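PDB 5H3K: Slr0280 protein from Synechocystis sp., which is of unknown function but carries a phosphodiester glycosidase (NAGPA) family domain, and so may hydrolyse phosphodiester-linked sugars. Local coordinates for residues Q112-R117 / R123-T128; Q358-G363 / L384-I389; I390-G395 / A472-V477. All blocks are in the same frame, centred on the assembly; numbering follows the deposited sequence.

Contact 1 (Q112-R117 / R123-T128); sequences QTLNAR and RYLDVT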
ATOM      1  N   GLN A 112     -29.618  -1.082   6.426  1.00 29.94           N
ATOM      2  CA  GLN A 112     -29.691   0.285   6.889  1.00 29.67           C
ATOM      3  C   GLN A 112     -28.789   1.081   5.975  1.00 23.39           C
ATOM      4  O   GLN A 112     -27.698   0.630   5.626  1.00 26.28           O
ATOM      5  CB  GLN A 112     -29.197   0.366   8.335  1.00 26.14           C
ATOM      6  CG  GLN A 112     -29.488   1.686   9.038  1.00 35.66           C
ATOM      7  CD  GLN A 112     -29.841   1.487  10.502  1.00 37.98           C
ATOM      8  OE1 GLN A 112     -29.979   0.351  10.968  1.00 43.31           O
ATOM      9  NE2 GLN A 112     -29.995   2.591  11.234  1.00 36.24           N
ATOM     10  N   THR A 113     -29.244   2.251   5.560  1.00 22.01           N
ATOM     11  CA  THR A 113     -28.437   3.077   4.682  1.00 20.60           C
ATOM     12  C   THR A 113     -27.812   4.203   5.481  1.00 20.02           C
ATOM     13  O   THR A 113     -28.515   5.081   5.983  1.00 21.06           O
ATOM     14  CB  THR A 113     -29.274   3.637   3.536  1.00 23.72           C
ATOM     15  OG1 THR A 113     -29.603   2.567   2.643  1.00 25.94           O
ATOM     16  CG2 THR A 113     -28.495   4.714   2.782  1.00 22.21           C
ATOM     17  N   LEU A 114     -26.491   4.172   5.622  1.00 13.42           N
ATOM     18  CA  LEU A 114     -25.813   5.173   6.430  1.00 13.13           C
ATOM     19  C   LEU A 114     -25.414   6.340   5.549  1.00 15.56           C
ATOM     20  O   LEU A 114     -25.102   6.153   4.373  1.00 14.52           O
ATOM     21  CB  LEU A 114     -24.566   4.587   7.098  1.00 14.87           C
ATOM     22  CG  LEU A 114     -24.710   3.252   7.828  1.00 14.25           C
ATOM     23  CD1 LEU A 114     -23.436   2.968   8.598  1.00 14.33           C
ATOM     24  CD2 LEU A 114     -25.898   3.283   8.771  1.00 20.30           C
ATOM     25  N   ASN A 115     -25.440   7.547   6.101  1.00 13.54           N
ATOM     26  CA  ASN A 115     -24.867   8.677   5.395  1.00 13.69           C
ATOM     27  C   ASN A 115     -23.354   8.560   5.419  1.00 13.81           C
ATOM     28  O   ASN A 115     -22.778   8.165   6.433  1.00 14.83           O
ATOM     29  CB  ASN A 115     -25.276   9.990   6.046  1.00 15.40           C
ATOM     30  CG  ASN A 115     -26.748  10.281   5.880  1.00 20.91           C
ATOM     31  OD1 ASN A 115     -27.384   9.818   4.923  1.00 24.84           O
ATOM     32  ND2 ASN A 115     -27.304  11.054   6.808  1.00 21.80           N
ATOM     33  N   ALA A 116     -22.714   8.899   4.304  1.00 16.22           N
ATOM     34  CA  ALA A 116     -21.253   8.910   4.228  1.00 13.48           C
ATOM     35  C   ALA A 116     -20.770  10.303   3.871  1.00 19.88           C
ATOM     36  O   ALA A 116     -21.360  10.963   3.015  1.00 19.50           O
ATOM     37  CB  ALA A 116     -20.751   7.879   3.195  1.00 13.65           C
ATOM     38  N   ARG A 117     -19.702  10.758   4.522  1.00 13.78           N
ATOM     39  CA  ARG A 117     -19.094  12.022   4.146  1.00 15.42           C
ATOM     40  C   ARG A 117     -17.583  11.894   4.072  1.00 16.28           C
ATOM     41  O   ARG A 117     -16.959  11.241   4.910  1.00 11.98           O
ATOM     42  CB  ARG A 117     -19.481  13.133   5.119  1.00 18.23           C
ATOM     43  CG  ARG A 117     -18.986  12.926   6.534  1.00 17.73           C
ATOM     44  CD  ARG A 117     -19.448  14.067   7.435  1.00 25.43           C
ATOM     45  NE  ARG A 117     -18.579  15.241   7.348  1.00 30.02           N
ATOM     46  CZ  ARG A 117     -18.796  16.379   8.003  1.00 31.57           C
ATOM     47  NH1 ARG A 117     -19.864  16.503   8.783  1.00 29.38           N
ATOM     48  NH2 ARG A 117     -17.951  17.394   7.873  1.00 30.69           N
ATOM     49  N   ARG A 123     -13.392   8.317   4.458  1.00  8.32           N
ATOM     50  CA  ARG A 123     -14.832   8.355   4.181  1.00  9.14           C
ATOM     51  C   ARG A 123     -15.566   7.931   5.454  1.00  9.04           C
ATOM     52  O   ARG A 123     -15.557   6.753   5.827  1.00  9.66           O
ATOM     53  CB  ARG A 123     -15.157   7.384   3.047  1.00  6.82           C
ATOM     54  CG  ARG A 123     -16.639   7.276   2.689  1.00  7.42           C
ATOM     55  CD  ARG A 123     -16.842   6.201   1.639  1.00  8.22           C
ATOM     56  NE  ARG A 123     -18.206   6.142   1.105  1.00 11.69           N
ATOM     57  CZ  ARG A 123     -18.977   5.056   1.129  1.00 12.08           C
ATOM     58  NH1 ARG A 123     -18.530   3.928   1.670  1.00  7.87           N
ATOM     59  NH2 ARG A 123     -20.197   5.090   0.604  1.00 10.56           N
ATOM     60  N   TYR A 124     -16.219   8.880   6.117  1.00  8.63           N
ATOM     61  CA  TYR A 124     -16.849   8.613   7.418  1.00  8.54           C
ATOM     62  C   TYR A 124     -18.307   8.174   7.282  1.00 11.15           C
ATOM     63  O   TYR A 124     -19.090   8.815   6.574  1.00 13.10           O
ATOM     64  CB  TYR A 124     -16.752   9.852   8.316  1.00 10.54           C
ATOM     65  CG  TYR A 124     -15.327  10.207   8.672  1.00 10.64           C
ATOM     66  CD1 TYR A 124     -14.730   9.705   9.819  1.00  9.73           C
ATOM     67  CD2 TYR A 124     -14.565  11.025   7.842  1.00 10.84           C
ATOM     68  CE1 TYR A 124     -13.417  10.018  10.136  1.00 11.14           C
ATOM     69  CE2 TYR A 124     -13.258  11.339   8.150  1.00 10.31           C
ATOM     70  CZ  TYR A 124     -12.690  10.839   9.299  1.00 10.01           C
ATOM     71  OH  TYR A 124     -11.379  11.159   9.598  1.00 11.22           O
ATOM     72  N   LEU A 125     -18.657   7.069   7.940  1.00  7.21           N
ATOM     73  CA  LEU A 125     -20.043   6.595   7.968  1.00  9.00           C
ATOM     74  C   LEU A 125     -20.724   7.060   9.252  1.00 12.01           C
ATOM     75  O   LEU A 125     -20.204   6.855  10.344  1.00 10.55           O
ATOM     76  CB  LEU A 125     -20.112   5.059   7.863  1.00  9.16           C
ATOM     77  CG  LEU A 125     -19.471   4.345   6.661  1.00 10.72           C
ATOM     78  CD1 LEU A 125     -19.737   2.831   6.703  1.00  8.52           C
ATOM     79  CD2 LEU A 125     -19.930   4.923   5.320  1.00  8.82           C
ATOM     80  N   ASP A 126     -21.885   7.695   9.120  1.00 14.06           N
ATOM     81  CA  ASP A 126     -22.635   8.183  10.283  1.00 14.28           C
ATOM     82  C   ASP A 126     -23.308   6.992  10.963  1.00 13.05           C
ATOM     83  O   ASP A 126     -24.314   6.464  10.470  1.00 14.16           O
ATOM     84  CB  ASP A 126     -23.665   9.231   9.830  1.00 13.93           C
ATOM     85  CG  ASP A 126     -24.416   9.878  10.994  1.00 21.13           C
ATOM     86  OD1 ASP A 126     -24.610   9.226  12.040  1.00 19.90           O
ATOM     87  OD2 ASP A 126     -24.830  11.050  10.852  1.00 19.77           O
ATOM     88  N   VAL A 127     -22.741   6.561  12.089  1.00 12.43           N
ATOM     89  CA  VAL A 127     -23.222   5.361  12.779  1.00 17.62           C
ATOM     90  C   VAL A 127     -24.120   5.696  13.973  1.00 20.59           C
ATOM     91  O   VAL A 127     -24.454   4.815  14.769  1.00 18.20           O
ATOM     92  CB  VAL A 127     -22.048   4.466  13.259  1.00 17.03           C
ATOM     93  CG1 VAL A 127     -21.217   3.989  12.064  1.00 14.84           C
ATOM     94  CG2 VAL A 127     -21.182   5.214  14.265  1.00 14.23           C
ATOM     95  N   THR A 128     -24.514   6.966  14.078  1.00 20.11           N
ATOM     96  CA  THR A 128     -25.293   7.453  15.225  1.00 20.02           C
ATOM     97  C   THR A 128     -26.586   6.669  15.445  1.00 22.52           C
ATOM     98  O   THR A 128     -26.860   6.214  16.557  1.00 19.99           O
ATOM     99  CB  THR A 128     -25.633   8.952  15.086  1.00 20.42           C
ATOM    100  OG1 THR A 128     -24.470   9.672  14.670  1.00 21.23           O
ATOM    101  CG2 THR A 128     -26.114   9.519  16.413  1.00 22.03           C
TER
HETATM  102  O   HOH W   1     -26.260   7.574   8.825  1.00 17.62           O
HETATM  103  O   HOH W   2     -25.028  12.567   8.556  1.00 22.30           O
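N115, R117, Y124 and D126 supply the backbone hydrogen bonds that join strands 112-119 and 122-126 into an antiparallel beta hairpin. R117 and Y124 form a hydrogen-bonded pair, with R117 N to Y124 O at 2.9 Å and Y124 N to R117 O at 2.8 Å. Beyond the non-hydrogen-bonded pair A116-L125, D126 N donates to N115 O almost straight, at 174°. CA-H...O contacts fill the spaces between, the shorter from A116 CA to Y124 O at 3.2 Å.

Apolar contacts gather on the face that carries A116 and L125. A116 CB meets L125 CD2 at 3.7 Å and also lies over the R123 guanidinium. L125 CD2 stands 4.0 Å above the same guanidinium face, also offset toward the rim. L114 crosses L125 at about a right angle, CD1 to CB at 4.0 Å, and reaches V127 CG1 as well. On the other face R117 CG touches Y124 CB, while the guanidinium stands nearly perpendicular to the tyrosine ring and makes a cation-pi contact with W70.

Water and charge complete the hairpin. One water joins N115 N to D126 O, and a second links N115 ND2 to D126 OD2. A chi1 of -175° places the D126 carboxylate where OD1 accepts from T128 N, an Asx turn, and also from T128 OG1 at 2.7 Å; OD2 pairs with R77. The polar end of R123 is held by Q102, D82 and P99. The charged groups beside this buried pairing therefore have partners, and the D126 carboxylate, gripped from several sides, is probably ionised.

Contact 2 (Q358-G363 / L384-I389); sequences QNWRSG and LSLSEI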
ATOM      1  N   GLN A 358       9.668  16.802  -9.454  1.00  5.05           N
ATOM      2  CA  GLN A 358      11.001  16.869 -10.065  1.00  6.20           C
ATOM      3  C   GLN A 358      12.154  16.648  -9.093  1.00  9.73           C
ATOM      4  O   GLN A 358      13.299  16.972  -9.395  1.00 13.09           O
ATOM      5  CB  GLN A 358      11.208  18.180 -10.843  1.00 11.39           C
ATOM      6  CG  GLN A 358      10.312  18.332 -12.071  1.00 10.54           C
ATOM      7  CD  GLN A 358      10.821  19.391 -13.054  1.00 13.43           C
ATOM      8  OE1 GLN A 358      12.026  19.609 -13.193  1.00 11.14           O
ATOM      9  NE2 GLN A 358       9.894  20.040 -13.746  1.00 11.18           N
ATOM     10  N   ASN A 359      11.840  16.102  -7.929  1.00  7.38           N
ATOM     11  CA  ASN A 359      12.840  15.760  -6.921  1.00 10.37           C
ATOM     12  C   ASN A 359      13.075  14.244  -6.885  1.00  9.06           C
ATOM     13  O   ASN A 359      12.174  13.467  -6.543  1.00  7.26           O
ATOM     14  CB  ASN A 359      12.359  16.252  -5.551  1.00 10.28           C
ATOM     15  CG  ASN A 359      13.369  16.005  -4.457  1.00 19.27           C
ATOM     16  OD1 ASN A 359      14.571  16.216  -4.641  1.00 22.94           O
ATOM     17  ND2 ASN A 359      12.889  15.542  -3.304  1.00 23.71           N
ATOM     18  N   TRP A 360      14.287  13.818  -7.226  1.00  8.64           N
ATOM     19  CA  TRP A 360      14.589  12.390  -7.323  1.00  6.67           C
ATOM     20  C   TRP A 360      15.014  11.801  -5.989  1.00  7.46           C
ATOM     21  O   TRP A 360      16.101  12.086  -5.479  1.00 10.60           O
ATOM     22  CB  TRP A 360      15.659  12.151  -8.391  1.00  8.29           C
ATOM     23  CG  TRP A 360      15.098  12.363  -9.756  1.00 10.75           C
ATOM     24  CD1 TRP A 360      14.814  13.559 -10.349  1.00 11.94           C
ATOM     25  CD2 TRP A 360      14.704  11.346 -10.688  1.00  7.56           C
ATOM     26  NE1 TRP A 360      14.274  13.348 -11.602  1.00 14.28           N
ATOM     27  CE2 TRP A 360      14.200  12.000 -11.834  1.00 10.75           C
ATOM     28  CE3 TRP A 360      14.724   9.949 -10.661  1.00  7.15           C
ATOM     29  CZ2 TRP A 360      13.723  11.296 -12.954  1.00  9.40           C
ATOM     30  CZ3 TRP A 360      14.259   9.255 -11.774  1.00  5.63           C
ATOM     31  CH2 TRP A 360      13.774   9.925 -12.902  1.00  8.15           C
ATOM     32  N   ARG A 361      14.146  10.977  -5.425  1.00  5.14           N
ATOM     33  CA  ARG A 361      14.422  10.329  -4.150  1.00  5.02           C
ATOM     34  C   ARG A 361      15.314   9.102  -4.357  1.00  6.44           C
ATOM     35  O   ARG A 361      16.129   8.767  -3.497  1.00  7.04           O
ATOM     36  CB  ARG A 361      13.115   9.922  -3.477  1.00  6.21           C
ATOM     37  CG  ARG A 361      12.152  11.084  -3.207  1.00 16.35           C
ATOM     38  CD  ARG A 361      12.597  11.949  -2.026  1.00 18.67           C
ATOM     39  NE  ARG A 361      12.858  11.183  -0.803  1.00 18.05           N
ATOM     40  CZ  ARG A 361      11.973  10.983   0.178  1.00 24.71           C
ATOM     41  NH1 ARG A 361      10.736  11.469   0.088  1.00 28.62           N
ATOM     42  NH2 ARG A 361      12.321  10.281   1.254  1.00 21.31           N
ATOM     43  N   SER A 362      15.146   8.433  -5.496  1.00  4.77           N
ATOM     44  CA  SER A 362      15.925   7.243  -5.822  1.00  5.12           C
ATOM     45  C   SER A 362      16.001   7.107  -7.337  1.00  4.79           C
ATOM     46  O   SER A 362      15.029   7.375  -8.023  1.00  4.67           O
ATOM     47  CB  SER A 362      15.268   6.013  -5.204  1.00  6.55           C
ATOM     48  OG  SER A 362      16.137   4.895  -5.326  1.00  9.81           O
ATOM     49  N   GLY A 363      17.154   6.737  -7.876  1.00  4.39           N
ATOM     50  CA  GLY A 363      17.292   6.704  -9.325  1.00  4.49           C
ATOM     51  C   GLY A 363      16.865   5.384  -9.944  1.00  5.06           C
ATOM     52  O   GLY A 363      16.811   4.363  -9.252  1.00  5.33           O
ATOM     53  N   LEU A 384      12.690   2.724 -18.059  1.00  4.52           N
ATOM     54  CA  LEU A 384      13.310   4.003 -17.768  1.00  5.50           C
ATOM     55  C   LEU A 384      14.800   3.893 -17.440  1.00  5.43           C
ATOM     56  O   LEU A 384      15.232   3.033 -16.672  1.00  5.74           O
ATOM     57  CB  LEU A 384      12.559   4.676 -16.611  1.00  3.86           C
ATOM     58  CG  LEU A 384      13.173   5.932 -15.993  1.00  6.69           C
ATOM     59  CD1 LEU A 384      13.115   7.085 -16.990  1.00  7.04           C
ATOM     60  CD2 LEU A 384      12.434   6.265 -14.699  1.00  5.35           C
ATOM     61  N   SER A 385      15.592   4.775 -18.027  1.00  5.93           N
ATOM     62  CA  SER A 385      16.964   4.949 -17.563  1.00  7.75           C
ATOM     63  C   SER A 385      17.254   6.440 -17.436  1.00  9.08           C
ATOM     64  O   SER A 385      16.603   7.272 -18.064  1.00  7.37           O
ATOM     65  CB  SER A 385      17.966   4.253 -18.486  1.00 10.53           C
ATOM     66  OG  SER A 385      17.905   4.816 -19.780  1.00 19.00           O
ATOM     67  N   LEU A 386      18.219   6.774 -16.591  1.00  9.33           N
ATOM     68  CA  LEU A 386      18.559   8.169 -16.365  1.00  7.60           C
ATOM     69  C   LEU A 386      20.062   8.253 -16.428  1.00 10.96           C
ATOM     70  O   LEU A 386      20.745   7.435 -15.824  1.00 10.82           O
ATOM     71  CB  LEU A 386      18.086   8.608 -14.981  1.00  7.05           C
ATOM     72  CG  LEU A 386      18.569   9.977 -14.497  1.00  8.94           C
ATOM     73  CD1 LEU A 386      17.866  11.079 -15.276  1.00  9.84           C
ATOM     74  CD2 LEU A 386      18.352  10.141 -12.987  1.00 10.19           C
ATOM     75  N   SER A 387      20.593   9.203 -17.186  1.00 11.70           N
ATOM     76  CA  SER A 387      22.022   9.463 -17.106  1.00 16.35           C
ATOM     77  C   SER A 387      22.224  10.922 -16.742  1.00 11.09           C
ATOM     78  O   SER A 387      21.496  11.798 -17.217  1.00 13.71           O
ATOM     79  CB  SER A 387      22.744   9.107 -18.412  1.00 21.04           C
ATOM     80  OG  SER A 387      22.339   9.950 -19.469  1.00 23.81           O
ATOM     81  N   GLU A 388      23.189  11.176 -15.864  1.00 13.90           N
ATOM     82  CA  GLU A 388      23.533  12.541 -15.505  1.00  9.41           C
ATOM     83  C   GLU A 388      24.901  12.847 -16.068  1.00 13.27           C
ATOM     84  O   GLU A 388      25.851  12.112 -15.814  1.00 13.73           O
ATOM     85  CB  GLU A 388      23.564  12.709 -13.985  1.00 12.16           C
ATOM     86  CG  GLU A 388      22.229  12.395 -13.310  1.00 12.70           C
ATOM     87  CD  GLU A 388      22.193  12.807 -11.855  1.00 11.27           C
ATOM     88  OE1 GLU A 388      22.944  12.219 -11.038  1.00 15.99           O
ATOM     89  OE2 GLU A 388      21.413  13.729 -11.531  1.00 13.84           O
ATOM     90  N   ILE A 389      24.991  13.923 -16.841  1.00 13.10           N
ATOM     91  CA  ILE A 389      26.285  14.398 -17.324  1.00 15.94           C
ATOM     92  C   ILE A 389      26.812  15.431 -16.348  1.00 10.49           C
ATOM     93  O   ILE A 389      26.138  16.425 -16.054  1.00 12.25           O
ATOM     94  CB  ILE A 389      26.184  15.037 -18.713  1.00 18.64           C
ATOM     95  CG1 ILE A 389      25.636  14.018 -19.712  1.00 19.98           C
ATOM     96  CG2 ILE A 389      27.554  15.534 -19.159  1.00 17.35           C
ATOM     97  CD1 ILE A 389      26.347  12.693 -19.631  1.00 19.82           C
TER
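W360 meets L384 and L386 through its six-membered ring alone, in a purely apolar contact. At the root of the side chain, CB points toward segment 384-389 but stays short of it. A chi1 of -72° sets CG anti to the carbonyl carbon, and the indole then runs out toward the two leucines. CG, CD1 and NE1 all remain farther from L386 CD2, the leucine methyl over the ring, than the atoms of the six-membered ring do. The closest approach is at CE3, which lies 4.3 Å from L386 CD2; on either side of it along the ring, CZ3 is at 4.4 Å and the fusion carbon CD2 of W360 at 4.5 Å from the same L386 CD2. This methyl lies over one face of the indole, offset toward the rim. At the tip the approach changes: CH2 meets L384 CD2 at 4.3 Å, and that methyl lies at the ring edge, near its plane.

The two leucines can share one indole because they are alternate residues of an extended chain and have nearly the same torsions. In each, CG is anti to the backbone N, with chi1 171° in L384 and 170° in L386, and CD2 is the branch that reaches the tryptophan.

W360 lies on strand 359-362, which pairs with 354-356; a classic beta bulge, where R361 and S362 both face V354, turns the chain just after it. The indole also stacks with W355 and touches L403 of strand 397-403. L384 and L386 pack against S487 of neighbouring strand 481-488, and W360 joins strand 359-362 to strand 379-392 of the same mixed sheet.

Contact 3 (I390-G395 / A472-V477); sequences ITTGSG and AGVLAV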
ATOM      1  N   ILE A 390      28.004  15.177 -15.823  1.00 11.09           N
ATOM      2  CA  ILE A 390      28.666  16.131 -14.953  1.00 12.88           C
ATOM      3  C   ILE A 390      29.743  16.823 -15.780  1.00 13.91           C
ATOM      4  O   ILE A 390      30.632  16.155 -16.307  1.00 13.63           O
ATOM      5  CB  ILE A 390      29.333  15.428 -13.768  1.00 11.97           C
ATOM      6  CG1 ILE A 390      28.311  14.590 -12.993  1.00 12.09           C
ATOM      7  CG2 ILE A 390      30.019  16.448 -12.846  1.00 14.65           C
ATOM      8  CD1 ILE A 390      28.913  13.861 -11.790  1.00 12.30           C
ATOM      9  N   THR A 391      29.641  18.148 -15.893  1.00 13.11           N
ATOM     10  CA  THR A 391      30.559  18.949 -16.702  1.00 14.09           C
ATOM     11  C   THR A 391      31.357  19.874 -15.785  1.00 12.85           C
ATOM     12  O   THR A 391      30.779  20.621 -14.994  1.00 14.70           O
ATOM     13  CB  THR A 391      29.797  19.804 -17.736  1.00 18.69           C
ATOM     14  OG1 THR A 391      29.094  18.949 -18.642  1.00 20.80           O
ATOM     15  CG2 THR A 391      30.761  20.684 -18.542  1.00 15.90           C
ATOM     16  N   THR A 392      32.680  19.813 -15.889  1.00 17.03           N
ATOM     17  CA  THR A 392      33.565  20.611 -15.036  1.00 14.57           C
ATOM     18  C   THR A 392      33.824  21.994 -15.621  1.00 16.00           C
ATOM     19  O   THR A 392      33.407  22.302 -16.743  1.00 15.34           O
ATOM     20  CB  THR A 392      34.937  19.953 -14.851  1.00 15.11           C
ATOM     21  OG1 THR A 392      35.692  20.103 -16.060  1.00 15.23           O
ATOM     22  CG2 THR A 392      34.813  18.476 -14.503  1.00 15.48           C
ATOM     23  N   GLY A 393      34.545  22.818 -14.862  1.00 12.49           N
ATOM     24  CA  GLY A 393      34.838  24.175 -15.278  1.00 16.27           C
ATOM     25  C   GLY A 393      35.818  24.260 -16.433  1.00 14.78           C
ATOM     26  O   GLY A 393      36.080  25.350 -16.954  1.00 18.01           O
ATOM     27  N   SER A 394      36.375  23.126 -16.837  1.00 14.85           N
ATOM     28  CA  SER A 394      37.231  23.112 -18.022  1.00 18.80           C
ATOM     29  C   SER A 394      36.449  22.611 -19.234  1.00 23.61           C
ATOM     30  O   SER A 394      36.856  22.809 -20.379  1.00 23.69           O
ATOM     31  CB  SER A 394      38.471  22.246 -17.806  1.00 16.04           C
ATOM     32  OG  SER A 394      38.132  20.874 -17.728  1.00 22.99           O
ATOM     33  N   GLY A 395      35.320  21.956 -18.979  1.00 21.62           N
ATOM     34  CA  GLY A 395      34.505  21.436 -20.062  1.00 20.56           C
ATOM     35  C   GLY A 395      34.508  19.921 -20.151  1.00 19.11           C
ATOM     36  O   GLY A 395      33.729  19.349 -20.919  1.00 25.37           O
ATOM     37  N   ALA A 472      42.345  10.667 -12.996  1.00 28.11           N
ATOM     38  CA  ALA A 472      42.983  11.546 -12.022  1.00 26.39           C
ATOM     39  C   ALA A 472      42.987  13.003 -12.473  1.00 25.26           C
ATOM     40  O   ALA A 472      43.128  13.308 -13.665  1.00 24.62           O
ATOM     41  CB  ALA A 472      44.401  11.076 -11.716  1.00 30.72           C
ATOM     42  N   GLY A 473      42.796  13.897 -11.509  1.00 28.20           N
ATOM     43  CA  GLY A 473      42.908  15.323 -11.751  1.00 26.15           C
ATOM     44  C   GLY A 473      41.673  15.989 -12.326  1.00 23.86           C
ATOM     45  O   GLY A 473      41.609  17.217 -12.378  1.00 30.11           O
ATOM     46  N   VAL A 474      40.697  15.193 -12.757  1.00 18.05           N
ATOM     47  CA  VAL A 474      39.474  15.727 -13.354  1.00 18.48           C
ATOM     48  C   VAL A 474      38.637  16.507 -12.333  1.00 12.94           C
ATOM     49  O   VAL A 474      38.063  17.552 -12.654  1.00 15.76           O
ATOM     50  CB  VAL A 474      38.635  14.590 -13.991  1.00 20.50           C
ATOM     51  CG1 VAL A 474      37.294  15.104 -14.482  1.00 16.23           C
ATOM     52  CG2 VAL A 474      39.404  13.958 -15.144  1.00 24.02           C
ATOM     53  N   LEU A 475      38.578  15.995 -11.107  1.00 13.91           N
ATOM     54  CA  LEU A 475      37.809  16.637 -10.036  1.00 11.11           C
ATOM     55  C   LEU A 475      38.692  17.223  -8.937  1.00 15.03           C
ATOM     56  O   LEU A 475      38.519  16.903  -7.754  1.00 13.96           O
ATOM     57  CB  LEU A 475      36.826  15.645  -9.413  1.00 10.70           C
ATOM     58  CG  LEU A 475      35.743  15.106 -10.348  1.00 12.11           C
ATOM     59  CD1 LEU A 475      34.779  14.196  -9.581  1.00 12.52           C
ATOM     60  CD2 LEU A 475      35.002  16.240 -11.019  1.00 11.54           C
ATOM     61  N   ALA A 476      39.628  18.086  -9.319  1.00 13.65           N
ATOM     62  CA  ALA A 476      40.477  18.765  -8.338  1.00 11.91           C
ATOM     63  C   ALA A 476      39.650  19.640  -7.389  1.00  9.33           C
ATOM     64  O   ALA A 476      38.625  20.201  -7.788  1.00  9.14           O
ATOM     65  CB  ALA A 476      41.529  19.603  -9.048  1.00 14.87           C
ATOM     66  N   VAL A 477      40.100  19.762  -6.141  1.00  6.97           N
ATOM     67  CA  VAL A 477      39.482  20.695  -5.189  1.00  8.69           C
ATOM     68  C   VAL A 477      39.415  22.099  -5.806  1.00 11.72           C
ATOM     69  O   VAL A 477      40.422  22.622  -6.314  1.00 10.04           O
ATOM     70  CB  VAL A 477      40.256  20.716  -3.838  1.00 10.18           C
ATOM     71  CG1 VAL A 477      39.714  21.795  -2.898  1.00 10.80           C
ATOM     72  CG2 VAL A 477      40.199  19.340  -3.170  1.00 11.55           C
TER
HETATM   73  O   HOH W   3      38.159  18.950 -15.053  1.00 14.85           O
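The chi1 of T392, 74°, sends CG2 toward V474 and L475 and OG1 toward the turn and a water: OG1 stands between the backbone N and the carbonyl carbon, while CG2 lies anti to the carbonyl carbon. L475 answers with CG beside its own backbone N (chi1 -63°), and its CD2, not the extended CD1 branch, makes the contact although CB does not point toward the threonine. The methyl-to-methyl distance, T392 CG2 to L475 CD2, is 4.1 Å, and the two side chains meet obliquely. V474 CG1 comes alongside the same methyl, 4.2 Å from T392 CG2. The carbonyl of that valine is also near, with V474 O 3.9 Å from T392 CG2.

The polar branch reaches the loop through water. T392 OG1 lies 2.9 Å from a water that donates to V474 O at 2.8 Å, so a backbone oxygen of segment 472-477 is satisfied at this interface.

OG1 has a second task where strand 379-392 gives way to the turn into strand 397-403. It accepts from S394 N at 3.2 Å, with an angle of 156° at the hydrogen, which makes an ST turn. This is superposed on a type I beta turn from T392 to G395, closed by G395 N to T392 O at 3.0 Å. G395 adopts a positive phi at the last position of the turn. S394 OG is hydrogen-bonded to Q396.

On the loop side, segment 472-477 has no regular secondary structure and lies between strands 460-466 and 481-488. L475 packs on I463 of the first strand and L481 of the second, and T392 also touches L481.

Along the chain the three contacts come in series. Contact 1, a local hairpin in the N-terminal mixed sheet, lies across the centre of the chain from the other two: its centre is about 45 Å from that of contact 2 and about 64 Å from that of contact 3. Contacts 2 and 3 have centres about 21 Å apart and adjoin in sequence, since 384-389 runs straight into 390-395 on strand 379-392. That one strand thus packs on strand 359-362, of the same mixed sheet, midway along its course, and on the loop 472-477 near its end. Segment 472-477 lies within the phosphodiester glycosidase region of the sequence.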